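Local coordinates for 4-hydroxythreonine-4-phosphate dehydrogenase (Legionella pneumophila subsp. pneumophila, PDB 6XMY), which probably catalyses the NAD(P)-dependent oxidation of 4-(phosphooxy)-L-threonine, a step in pyridoxine 5'-phosphate biosynthesis, with the help of a divalent metal ion, at residues Glu101-Gly106 and Glu140-Phe145; Ser116-Ala121 and Leu290-Thr295; Glu282-Thr287 and Leu317-Met322. One frame throughout, in Å; residues are numbered along the deposited sequence. Where two conformers were deposited one is given.

Interaction 1 of 3, residues Glu101-Gly106 and Glu140-Phe145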
loop_
_atom_site.group_PDB
_atom_site.type_symbol
_atom_site.label_atom_id
_atom_site.label_comp_id
_atom_site.label_asym_id
_atom_site.label_seq_id
_atom_site.Cartn_x
_atom_site.Cartn_y
_atom_site.Cartn_z
ATOM N N GLU A 101 -1.425 1.341 17.190
ATOM C CA GLU A 101 -2.521 0.485 17.644
ATOM C C GLU A 101 -3.486 0.186 16.507
ATOM O O GLU A 101 -3.967 -0.944 16.380
ATOM C CB GLU A 101 -3.263 1.115 18.823
ATOM C CG GLU A 101 -4.203 0.130 19.531
ATOM C CD GLU A 101 -3.457 -0.961 20.270
ATOM O OE1 GLU A 101 -2.330 -0.701 20.733
ATOM O OE2 GLU A 101 -3.993 -2.087 20.366
ATOM N N LEU A 102 -3.766 1.178 15.658
ATOM C CA LEU A 102 -4.595 0.928 14.483
ATOM C C LEU A 102 -3.976 -0.148 13.599
ATOM O O LEU A 102 -4.677 -1.048 13.119
ATOM C CB LEU A 102 -4.766 2.214 13.667
ATOM C CG LEU A 102 -5.302 3.475 14.360
ATOM C CD1 LEU A 102 -5.462 4.597 13.335
ATOM C CD2 LEU A 102 -6.623 3.205 15.081
ATOM N N LEU A 103 -2.661 -0.073 13.371
ATOM C CA LEU A 103 -1.993 -1.064 12.529
ATOM C C LEU A 103 -2.016 -2.446 13.174
ATOM O O LEU A 103 -2.255 -3.458 12.498
ATOM C CB LEU A 103 -0.545 -0.643 12.264
ATOM C CG LEU A 103 -0.262 0.240 11.045
ATOM C CD1 LEU A 103 -1.239 1.381 10.923
ATOM C CD2 LEU A 103 1.170 0.752 11.066
ATOM N N THR A 104 -1.743 -2.507 14.479
ATOM C CA THR A 104 -1.662 -3.789 15.174
ATOM C C THR A 104 -3.039 -4.417 15.278
ATOM O O THR A 104 -3.227 -5.601 14.970
ATOM C CB THR A 104 -1.056 -3.574 16.567
ATOM O OG1 THR A 104 0.223 -2.939 16.443
ATOM C CG2 THR A 104 -0.897 -4.906 17.310
ATOM N N LEU A 105 -4.027 -3.626 15.677
ATOM C CA LEU A 105 -5.389 -4.132 15.751
ATOM C C LEU A 105 -5.912 -4.512 14.370
ATOM O O LEU A 105 -6.554 -5.557 14.210
ATOM C CB LEU A 105 -6.271 -3.081 16.418
ATOM C CG LEU A 105 -7.655 -3.427 16.922
ATOM C CD1 LEU A 105 -7.651 -4.655 17.833
ATOM C CD2 LEU A 105 -8.178 -2.187 17.643
ATOM N N GLY A 106 -5.608 -3.710 13.349
ATOM C CA GLY A 106 -6.057 -4.039 12.003
ATOM C C GLY A 106 -5.481 -5.348 11.495
ATOM O O GLY A 106 -6.199 -6.187 10.941
ATOM N N GLU A 140 6.822 -3.143 5.993
ATOM C CA GLU A 140 7.735 -3.853 6.883
ATOM C C GLU A 140 7.062 -4.196 8.207
ATOM O O GLU A 140 7.318 -5.261 8.786
ATOM C CB GLU A 140 8.986 -3.013 7.139
ATOM C CG GLU A 140 9.884 -2.813 5.924
ATOM C CD GLU A 140 9.283 -1.893 4.878
ATOM O OE1 GLU A 140 8.646 -0.886 5.255
ATOM O OE2 GLU A 140 9.428 -2.190 3.671
ATOM N N PHE A 141 6.207 -3.300 8.709
ATOM C CA PHE A 141 5.484 -3.590 9.940
ATOM C C PHE A 141 4.663 -4.864 9.792
ATOM O O PHE A 141 4.686 -5.736 10.664
ATOM C CB PHE A 141 4.578 -2.422 10.340
ATOM C CG PHE A 141 3.682 -2.746 11.510
ATOM C CD1 PHE A 141 4.129 -2.582 12.814
ATOM C CD2 PHE A 141 2.411 -3.258 11.306
ATOM C CE1 PHE A 141 3.308 -2.898 13.897
ATOM C CE2 PHE A 141 1.599 -3.586 12.377
ATOM C CZ PHE A 141 2.049 -3.405 13.673
ATOM N N PHE A 142 3.922 -4.983 8.685
ATOM C CA PHE A 142 3.069 -6.154 8.505
ATOM C C PHE A 142 3.895 -7.406 8.241
ATOM O O PHE A 142 3.544 -8.495 8.708
ATOM C CB PHE A 142 2.060 -5.912 7.379
ATOM C CG PHE A 142 1.028 -4.846 7.687
ATOM C CD1 PHE A 142 0.383 -4.816 8.917
ATOM C CD2 PHE A 142 0.687 -3.890 6.732
ATOM C CE1 PHE A 142 -0.564 -3.839 9.195
ATOM C CE2 PHE A 142 -0.263 -2.912 7.008
ATOM C CZ PHE A 142 -0.889 -2.895 8.233
ATOM N N ALA A 143 4.986 -7.280 7.480
ATOM C CA ALA A 143 5.878 -8.420 7.289
ATOM C C ALA A 143 6.373 -8.954 8.628
ATOM O O ALA A 143 6.353 -10.167 8.877
ATOM C CB ALA A 143 7.054 -8.017 6.396
ATOM N N ASP A 144 6.808 -8.056 9.513
ATOM C CA ASP A 144 7.250 -8.468 10.844
ATOM C C ASP A 144 6.103 -9.066 11.654
ATOM O O ASP A 144 6.276 -10.099 12.311
ATOM C CB ASP A 144 7.861 -7.281 11.589
ATOM C CG ASP A 144 9.196 -6.845 11.009
ATOM O OD1 ASP A 144 9.727 -7.547 10.128
ATOM O OD2 ASP A 144 9.718 -5.793 11.437
ATOM N N PHE A 145 4.924 -8.436 11.610
ATOM C CA PHE A 145 3.786 -8.915 12.392
ATOM C C PHE A 145 3.430 -10.346 12.018
ATOM O O PHE A 145 3.164 -11.177 12.893
ATOM C CB PHE A 145 2.583 -7.992 12.170
ATOM C CG PHE A 145 1.364 -8.370 12.973
ATOM C CD1 PHE A 145 0.470 -9.321 12.503
ATOM C CD2 PHE A 145 1.109 -7.767 14.191
ATOM C CE1 PHE A 145 -0.648 -9.674 13.243
ATOM C CE2 PHE A 145 -0.014 -8.113 14.935
ATOM C CZ PHE A 145 -0.891 -9.064 14.457
#
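Leu103 and Thr104 on residues 101-106 meet Phe141, Phe142 and Phe145 on residues 140-145, across two helical segments whose axes come within 10.9 Å. Their N-to-C directions differ by 43°. This is helix-helix packing in the PdxA fold, on the side of the protein where Phe142 also rests on Leu118 and Thr120 of strand 117-120. The axes are far apart for packed helices, and the phenyl rings fill the distance. Phe141 enters first. Its CG is anti to the backbone N (chi1 173°), on the side of helix 96-111, and the ring extends from there to Leu103 and Thr104. Leu103 CB touches CE2 of this ring at 3.6 Å. Leu103 CD2 stands over one ring face, 4.2 Å above the plane and offset toward the rim. Thr104 OG1 comes to the edge instead, near the ring plane, and lies 3.4 Å from Phe141 CZ. That hydroxyl is hydrogen-bonded to Met100 O one turn earlier in the same helix, so its polar need is met inside helix 96-111 and the ring packs beside it. Phe142 takes a different path. Its CG lies beside the backbone N (chi1 -67°), and the outer part of the ring reaches Leu103. Leu103 CG approaches Phe142 CZ at 4.3 Å, and Leu103 O lies in the ring plane at its edge, 3.7 Å from CE1. Phe145 closes the row one turn after Phe141 and also touches Ala107 and Ser108. Its ring lies obliquely to Thr104 O, and its CE2 is 4.1 Å from Thr104 CG2.

Interaction 2 of 3, residues Ser116-Ala121 and Leu290-Thr295. With SO4 (sulfate ion), chain C.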
loop_
_atom_site.group_PDB
_atom_site.type_symbol
_atom_site.label_atom_id
_atom_site.label_comp_id
_atom_site.label_asym_id
_atom_site.label_seq_id
_atom_site.Cartn_x
_atom_site.Cartn_y
_atom_site.Cartn_z
ATOM N N SER A 116 -12.442 -8.862 6.143
ATOM C CA SER A 116 -12.011 -9.584 4.955
ATOM C C SER A 116 -10.744 -9.023 4.332
ATOM O O SER A 116 -10.136 -9.696 3.494
ATOM C CB SER A 116 -13.128 -9.592 3.912
ATOM O OG SER A 116 -13.540 -8.275 3.633
ATOM N N ALA A 117 -10.343 -7.814 4.714
ATOM C CA ALA A 117 -9.160 -7.170 4.161
ATOM C C ALA A 117 -8.902 -5.920 4.978
ATOM O O ALA A 117 -9.800 -5.403 5.647
ATOM C CB ALA A 117 -9.348 -6.787 2.688
ATOM N N LEU A 118 -7.672 -5.425 4.880
ATOM C CA LEU A 118 -7.249 -4.198 5.542
ATOM C C LEU A 118 -6.881 -3.166 4.485
ATOM O O LEU A 118 -6.164 -3.476 3.527
ATOM C CB LEU A 118 -6.030 -4.476 6.427
ATOM C CG LEU A 118 -5.512 -3.303 7.260
ATOM C CD1 LEU A 118 -6.561 -2.844 8.270
ATOM C CD2 LEU A 118 -4.234 -3.699 7.966
ATOM N N VAL A 119 -7.376 -1.947 4.652
ATOM C CA VAL A 119 -7.015 -0.817 3.797
ATOM C C VAL A 119 -6.430 0.250 4.704
ATOM O O VAL A 119 -7.020 0.575 5.734
ATOM C CB VAL A 119 -8.237 -0.268 3.039
ATOM C CG1 VAL A 119 -7.818 0.825 2.039
ATOM C CG2 VAL A 119 -8.992 -1.402 2.336
ATOM N N THR A 120 -5.280 0.797 4.327
ATOM C CA THR A 120 -4.582 1.758 5.173
ATOM C C THR A 120 -4.638 3.165 4.594
ATOM O O THR A 120 -4.160 3.412 3.477
ATOM C CB THR A 120 -3.132 1.346 5.424
ATOM O OG1 THR A 120 -2.449 1.246 4.174
ATOM C CG2 THR A 120 -3.067 0.006 6.113
ATOM N N ALA A 121 -5.161 4.090 5.386
ATOM C CA ALA A 121 -4.989 5.507 5.139
ATOM C C ALA A 121 -3.546 5.876 5.503
ATOM O O ALA A 121 -2.836 5.090 6.129
ATOM C CB ALA A 121 -6.022 6.291 5.957
ATOM N N LEU A 290 1.460 -11.396 2.317
ATOM C CA LEU A 290 0.923 -11.574 3.659
ATOM C C LEU A 290 -0.198 -12.599 3.636
ATOM O O LEU A 290 -0.774 -12.876 2.580
ATOM C CB LEU A 290 0.340 -10.253 4.151
ATOM C CG LEU A 290 1.258 -9.035 4.216
ATOM C CD1 LEU A 290 0.425 -7.830 4.575
ATOM C CD2 LEU A 290 2.387 -9.251 5.220
ATOM N N PRO A 291 -0.565 -13.162 4.792
ATOM C CA PRO A 291 -1.738 -14.044 4.846
ATOM C C PRO A 291 -3.061 -13.294 4.847
ATOM O O PRO A 291 -4.119 -13.932 4.887
ATOM C CB PRO A 291 -1.538 -14.813 6.162
ATOM C CG PRO A 291 -0.731 -13.933 6.993
ATOM C CD PRO A 291 0.166 -13.139 6.071
ATOM N N ILE A 292 -3.022 -11.965 4.820
ATOM C CA ILE A 292 -4.206 -11.135 4.671
ATOM C C ILE A 292 -4.046 -10.284 3.417
ATOM O O ILE A 292 -2.946 -10.111 2.885
ATOM C CB ILE A 292 -4.453 -10.222 5.893
ATOM C CG1 ILE A 292 -3.291 -9.228 6.063
ATOM C CG2 ILE A 292 -4.683 -11.058 7.161
ATOM C CD1 ILE A 292 -3.617 -8.014 6.933
ATOM N N ILE A 293 -5.173 -9.747 2.957
ATOM C CA ILE A 293 -5.184 -8.734 1.911
ATOM C C ILE A 293 -4.958 -7.388 2.579
ATOM O O ILE A 293 -5.632 -7.051 3.561
ATOM C CB ILE A 293 -6.535 -8.736 1.182
ATOM C CG1 ILE A 293 -6.785 -10.077 0.494
ATOM C CG2 ILE A 293 -6.622 -7.560 0.228
ATOM C CD1 ILE A 293 -8.244 -10.328 0.218
ATOM N N ARG A 294 -4.001 -6.619 2.065
ATOM C CA ARG A 294 -3.790 -5.257 2.541
ATOM C C ARG A 294 -3.530 -4.351 1.353
ATOM O O ARG A 294 -2.578 -4.576 0.598
ATOM C CB ARG A 294 -2.634 -5.163 3.544
ATOM C CG ARG A 294 -2.369 -3.727 4.009
ATOM C CD ARG A 294 -1.176 -3.125 3.284
ATOM N NE ARG A 294 -1.040 -1.685 3.524
ATOM C CZ ARG A 294 0.085 -0.995 3.339
ATOM N NH1 ARG A 294 1.191 -1.615 2.949
ATOM N NH2 ARG A 294 0.112 0.313 3.570
ATOM N N THR A 295 -4.371 -3.335 1.190
ATOM C CA THR A 295 -4.156 -2.280 0.210
ATOM C C THR A 295 -3.997 -0.951 0.933
ATOM O O THR A 295 -4.192 -0.841 2.151
ATOM C CB THR A 295 -5.311 -2.198 -0.795
ATOM O OG1 THR A 295 -6.515 -1.847 -0.103
ATOM C CG2 THR A 295 -5.499 -3.526 -1.507
HETATM S S SO4 C . 3.975 1.611 3.254
HETATM O O1 SO4 C . 2.821 0.879 2.736
HETATM O O2 SO4 C . 3.595 2.289 4.489
HETATM O O3 SO4 C . 5.028 0.646 3.565
HETATM O O4 SO4 C . 4.479 2.617 2.304
HETATM O O HOH W 1 -7.647 -10.586 4.186
#
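Ile292 makes the first touch of residues 290-295 on residues 116-121, with its CD1 4.3 Å from Leu118 CB. Ile293 follows. Its CB packs on Ala117 CB at 3.7 Å, and its O accepts a nearly straight bond from Leu118 N (N-H...O angle 169°). One water links the chains before the paired part: it accepts from Ile293 N and donates to Ser116 O. From here the two chains run as parallel beta strands, with Leu118 paired to Arg294 and Val119 to Thr295. They are buried neighbours, and strand 12-15 flanks 117-120 on its other side. Arg294 is a predicted substrate-binding residue. Its chain is bent at chi2 (-101°), and NE and NH2 meet Thr120. In the guanidinium plane, NH2 donates to Thr120 OG1 at 2.8 Å, and NE adds a weak bond to the same oxygen. NH1 and NH2 both donate to O1 of a sulfate, probably from the crystallisation liquor, at 3.0 Å and 2.9 Å respectively. Thr120 and the sulfate meet the group at its edge, and NH1 also bonds Thr287, which together should hold its rotation. Thr295 ends the walk. Its N donates to Leu118 O and its O accepts from Thr120 N, both at 2.9 Å. Its OG1, whose polar partner is Ala319, packs against Val119 CG2 at 3.5 Å.

Interaction 3 of 3, residues Glu282-Thr287 and Leu317-Met322. With SO4 (sulfate ion), chain C.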
loop_
_atom_site.group_PDB
_atom_site.type_symbol
_atom_site.label_atom_id
_atom_site.label_comp_id
_atom_site.label_asym_id
_atom_site.label_seq_id
_atom_site.Cartn_x
_atom_site.Cartn_y
_atom_site.Cartn_z
ATOM N N GLU A 282 -5.591 7.377 -8.943
ATOM C CA GLU A 282 -6.250 6.089 -9.098
ATOM C C GLU A 282 -5.425 4.928 -8.572
ATOM O O GLU A 282 -5.968 3.826 -8.433
ATOM C CB GLU A 282 -6.576 5.814 -10.574
ATOM C CG GLU A 282 -5.350 5.415 -11.386
ATOM C CD GLU A 282 -5.694 4.760 -12.711
ATOM O OE1 GLU A 282 -5.569 5.436 -13.755
ATOM O OE2 GLU A 282 -6.083 3.570 -12.708
ATOM N N ALA A 283 -4.150 5.136 -8.268
ATOM C CA ALA A 283 -3.242 4.041 -7.973
ATOM C C ALA A 283 -3.403 3.549 -6.541
ATOM O O ALA A 283 -3.776 4.301 -5.632
ATOM C CB ALA A 283 -1.794 4.464 -8.215
ATOM N N VAL A 284 -3.096 2.267 -6.357
ATOM C CA VAL A 284 -3.225 1.568 -5.090
ATOM C C VAL A 284 -1.887 0.928 -4.770
ATOM O O VAL A 284 -1.248 0.340 -5.646
ATOM C CB VAL A 284 -4.303 0.472 -5.194
ATOM C CG1 VAL A 284 -4.398 -0.335 -3.892
ATOM C CG2 VAL A 284 -5.650 1.089 -5.558
ATOM N N ASN A 285 -1.466 1.048 -3.517
ATOM C CA ASN A 285 -0.318 0.322 -2.997
ATOM C C ASN A 285 -0.864 -0.954 -2.381
ATOM O O ASN A 285 -1.679 -0.899 -1.455
ATOM C CB ASN A 285 0.411 1.200 -1.972
ATOM C CG ASN A 285 1.380 0.435 -1.078
ATOM O OD1 ASN A 285 1.736 -0.723 -1.333
ATOM N ND2 ASN A 285 1.811 1.096 -0.005
ATOM N N ILE A 286 -0.482 -2.094 -2.937
ATOM C CA ILE A 286 -0.916 -3.383 -2.421
ATOM C C ILE A 286 0.307 -4.155 -1.950
ATOM O O ILE A 286 1.329 -4.198 -2.649
ATOM C CB ILE A 286 -1.740 -4.174 -3.450
ATOM C CG1 ILE A 286 -2.153 -5.515 -2.853
ATOM C CG2 ILE A 286 -0.982 -4.378 -4.734
ATOM C CD1 ILE A 286 -3.145 -6.190 -3.661
ATOM N N THR A 287 0.208 -4.751 -0.759
ATOM C CA THR A 287 1.291 -5.557 -0.219
ATOM C C THR A 287 1.058 -7.013 -0.604
ATOM O O THR A 287 -0.003 -7.579 -0.305
ATOM C CB THR A 287 1.373 -5.427 1.299
ATOM O OG1 THR A 287 1.555 -4.053 1.654
ATOM C CG2 THR A 287 2.534 -6.252 1.829
ATOM N N LEU A 317 -10.555 5.460 -2.625
ATOM C CA LEU A 317 -11.678 4.727 -3.202
ATOM C C LEU A 317 -11.189 3.544 -4.021
ATOM O O LEU A 317 -11.753 2.445 -3.938
ATOM C CB LEU A 317 -12.548 5.658 -4.048
ATOM C CG LEU A 317 -13.417 6.649 -3.277
ATOM C CD1 LEU A 317 -13.921 7.756 -4.213
ATOM C CD2 LEU A 317 -14.589 5.926 -2.628
ATOM N N ALA A 318 -10.135 3.748 -4.814
ATOM C CA ALA A 318 -9.544 2.651 -5.574
ATOM C C ALA A 318 -8.982 1.570 -4.656
ATOM O O ALA A 318 -9.105 0.373 -4.950
ATOM C CB ALA A 318 -8.460 3.189 -6.506
ATOM N N ALA A 319 -8.373 1.967 -3.529
ATOM C CA ALA A 319 -7.783 0.988 -2.615
ATOM C C ALA A 319 -8.851 0.128 -1.954
ATOM O O ALA A 319 -8.668 -1.086 -1.793
ATOM C CB ALA A 319 -6.945 1.691 -1.551
ATOM N N VAL A 320 -9.967 0.744 -1.563
ATOM C CA VAL A 320 -11.083 -0.005 -0.995
ATOM C C VAL A 320 -11.678 -0.940 -2.039
ATOM O O VAL A 320 -11.961 -2.111 -1.757
ATOM C CB VAL A 320 -12.133 0.962 -0.421
ATOM C CG1 VAL A 320 -13.363 0.186 0.039
ATOM C CG2 VAL A 320 -11.547 1.773 0.741
ATOM N N LYS A 321 -11.864 -0.451 -3.266
ATOM C CA LYS A 321 -12.447 -1.301 -4.298
ATOM C C LYS A 321 -11.534 -2.472 -4.637
ATOM O O LYS A 321 -12.008 -3.597 -4.847
ATOM C CB LYS A 321 -12.782 -0.467 -5.533
ATOM C CG LYS A 321 -13.969 0.454 -5.300
ATOM C CD LYS A 321 -14.192 1.407 -6.460
ATOM C CE LYS A 321 -14.836 2.699 -5.973
ATOM N NZ LYS A 321 -15.291 3.577 -7.091
ATOM N N MET A 322 -10.222 -2.244 -4.672
ATOM C CA MET A 322 -9.310 -3.348 -4.954
ATOM C C MET A 322 -9.337 -4.382 -3.836
ATOM O O MET A 322 -9.357 -5.591 -4.101
ATOM C CB MET A 322 -7.891 -2.828 -5.183
ATOM C CG MET A 322 -6.911 -3.937 -5.496
ATOM S SD MET A 322 -5.270 -3.356 -5.913
ATOM C CE MET A 322 -5.614 -2.427 -7.407
HETATM S S SO4 C . 3.975 1.611 3.254
HETATM O O1 SO4 C . 2.821 0.879 2.736
HETATM O O2 SO4 C . 3.595 2.289 4.489
HETATM O O3 SO4 C . 5.028 0.646 3.565
HETATM O O4 SO4 C . 4.479 2.617 2.304
#
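Val284 has CG1 anti to its backbone N (chi1 177°), which places both methyl groups against the helix of residues 317-322. Met322 bends at chi3 (-63°), and this turn carries CE back alongside Val284. The two side chains run antiparallel alongside each other. Met322 SD lies 3.7 Å from Val284 CG1, while Met322 CE is 3.9 Å from Val284 CB. The other branch, Val284 CG2, reaches the helix backbone itself. It sits 3.5 Å from both Ala318 C and Ala319 N, on the peptide link between these two residues. The small side chains at 318 and 319 are consistent with this close approach, and of the two Ala318 is the one that points to the strand. Ala318 CB is 3.6 Å from Val284 CG2 and also lies 3.2 Å from Glu282 O. The contact is a helix packed on a beta-sheet face. Helix 314-328 covers the face that carries Val284 and Ile286, and the segments' N-to-C directions differ by 38°. The axes come within 8.2 Å. Thr295 on the neighbouring strand 294-297 also touches Val284 and Ile286. The side chain of Ile286 lies roughly perpendicular to that of Met322, its CD1 4.2 Å from Met322 SD. Between Val284 and Ile286 the strand alternates, and Asn285 points away from the helix, with Met153 and Leu155 beside it. Asn285 is predicted to bind substrate. Its amide donates from ND2 to O1 of the bound sulfate at 2.9 Å.

Interaction 2 lies between the other two and touches both. Toward interaction 1, Phe142 CZ packs on Leu118 CD2 at 3.5 Å, and Phe142 CE2 packs on Arg294 CG at 3.8 Å. Toward interaction 3, the ties are Thr295 OG1 to Ala319 O and Arg294 NH1 to Thr287 OG1, each pair 2.8 Å apart in a hydrogen bond. Interactions 1 and 3 do not touch, and their centres are about 18 Å apart. Arg294 and Asn285 share the sulfate with His138 N and Thr139 OG1. All four residues are predicted substrate ligands, so the ion probably marks the substrate pocket. The Arg294 side chain is about 4 Å from the bound NAD at nearest atoms.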